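Local coordinates for protein inactive glucansucrase (Lactobacillus reuteri, PDB 5JBD) that is an inactive member of glycosyl hydrolase family 70, a glucansucrase relative built around a TIM-barrel-type fold that carries a calcium ion, at residues 372-376 against 500-504. Sequence-based numbering, arbitrary orientation.
Sequences NRQND and GQTMT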
# COMPACT_ATOMS: atom_id res chain seq x y z
N ASN A 372 -9.50 1.91 27.13
CA ASN A 372 -9.41 1.09 28.34
C ASN A 372 -10.77 0.45 28.56
O ASN A 372 -11.77 1.15 28.60
CB ASN A 372 -9.01 1.95 29.54
CG ASN A 372 -8.91 1.14 30.83
OD1 ASN A 372 -9.91 0.63 31.33
ND2 ASN A 372 -7.72 1.03 31.37
N ARG A 373 -10.81 -0.88 28.69
CA ARG A 373 -12.09 -1.59 28.76
C ARG A 373 -12.29 -2.32 30.10
O ARG A 373 -13.04 -3.28 30.19
CB ARG A 373 -12.23 -2.55 27.57
CG ARG A 373 -12.31 -1.84 26.23
CD ARG A 373 -12.52 -2.80 25.05
NE ARG A 373 -12.75 -2.05 23.81
CZ ARG A 373 -11.79 -1.60 22.98
NH1 ARG A 373 -10.50 -1.84 23.23
NH2 ARG A 373 -12.13 -0.91 21.91
N GLN A 374 -11.63 -1.84 31.16
CA GLN A 374 -11.84 -2.38 32.50
C GLN A 374 -13.32 -2.30 32.87
O GLN A 374 -13.91 -3.27 33.30
CB GLN A 374 -11.00 -1.64 33.54
CG GLN A 374 -11.02 -2.29 34.92
CD GLN A 374 -10.02 -3.41 35.03
OE1 GLN A 374 -8.83 -3.20 34.84
NE2 GLN A 374 -10.50 -4.62 35.38
N ASN A 375 -13.90 -1.11 32.71
CA ASN A 375 -15.31 -0.90 33.02
C ASN A 375 -15.80 0.29 32.19
O ASN A 375 -15.89 1.43 32.66
CB ASN A 375 -15.49 -0.69 34.53
CG ASN A 375 -16.92 -0.91 34.99
OD1 ASN A 375 -17.63 -1.79 34.50
ND2 ASN A 375 -17.33 -0.12 35.97
N ASP A 376 -16.10 -0.02 30.93
CA ASP A 376 -16.44 0.98 29.92
C ASP A 376 -17.96 1.08 29.89
O ASP A 376 -18.62 0.22 29.29
CB ASP A 376 -15.86 0.54 28.57
CG ASP A 376 -16.14 1.52 27.43
OD1 ASP A 376 -16.91 2.50 27.60
OD2 ASP A 376 -15.58 1.25 26.32
N GLY A 500 -22.80 -1.86 28.20
CA GLY A 500 -21.53 -1.65 28.87
C GLY A 500 -20.62 -2.85 28.77
O GLY A 500 -21.05 -3.95 28.44
N GLN A 501 -19.33 -2.63 29.01
CA GLN A 501 -18.34 -3.70 28.99
C GLN A 501 -17.49 -3.65 30.25
O GLN A 501 -17.05 -2.57 30.66
CB GLN A 501 -17.40 -3.57 27.78
CG GLN A 501 -16.36 -4.68 27.71
CD GLN A 501 -15.53 -4.64 26.44
OE1 GLN A 501 -15.55 -3.65 25.72
NE2 GLN A 501 -14.81 -5.72 26.16
N THR A 502 -17.24 -4.83 30.80
CA THR A 502 -16.31 -5.01 31.91
C THR A 502 -15.38 -6.17 31.59
O THR A 502 -15.83 -7.24 31.22
CB THR A 502 -17.07 -5.29 33.24
OG1 THR A 502 -18.00 -4.23 33.49
CG2 THR A 502 -16.10 -5.42 34.43
N MET A 503 -14.08 -5.93 31.70
CA MET A 503 -13.07 -6.96 31.52
C MET A 503 -12.37 -7.16 32.85
O MET A 503 -11.81 -6.21 33.41
CB MET A 503 -12.04 -6.56 30.48
CG MET A 503 -12.58 -6.42 29.07
SD MET A 503 -11.28 -6.10 27.85
CE MET A 503 -10.53 -7.71 27.72
N THR A 504 -12.33 -8.40 33.31
CA THR A 504 -11.89 -8.74 34.67
C THR A 504 -11.00 -9.98 34.65
O THR A 504 -11.38 -10.99 34.07
CB THR A 504 -13.14 -9.02 35.52
OG1 THR A 504 -13.98 -7.86 35.54
CG2 THR A 504 -12.78 -9.37 36.95
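A two-residue strand, 375-376, runs antiparallel along the edge of strand 501-505. Asp376 and Gln501, sharing a face, form a hydrogen-bonded pair: Asp376 N donates to Gln501 O (2.7 Å) and Gln501 N to Asp376 O (3.0 Å). Asn375 and Thr502 follow as a non-hydrogen-bonded pair, CA atoms 4.4 Å apart, their side chains on one face. Thr502 in its m rotamer brings OG1 to 2.7 Å from Asn375 OD1 and donates to it; the same hydroxyl also bonds Tyr516. Before Asn375 the chain leaves the strand; Met503 N, still within 501-505, donates to Gln374 O (3.1 Å) and weakly to Arg373 O (3.2 Å). OD1 of Asn372, chi1 t, accepts from the backbone N of Gln374 (3.0 Å), an Asx turn just before the strand. Arg373, Gln501 and Met503 are buried. Arg373 (m, then t, t) extends past Gln501, its CD 3.2 Å from Gln501 OE1, while NE bonds Lys457 O and NH1 bonds Ser369. Gln501, t at chi1 and chi2, accepts from Lys457 N on OE1, and its NE2 bonds Asn456 and Ser513. Met503, also m then t, lays SD 3.7 Å from Arg373 CB and packs on Leu365, Ile366 and Leu511. The short strand thereby joins the segment after helix 364-367 to an antiparallel sheet distinct from the parallel barrel strands. The chemistry is divided: backbone bonds and one hydroxyl-amide bond tie the strands directly, whereas the polar ends of Arg373 and Gln501 link the pair to Ser369, the 456-457 loop and strand 510-515.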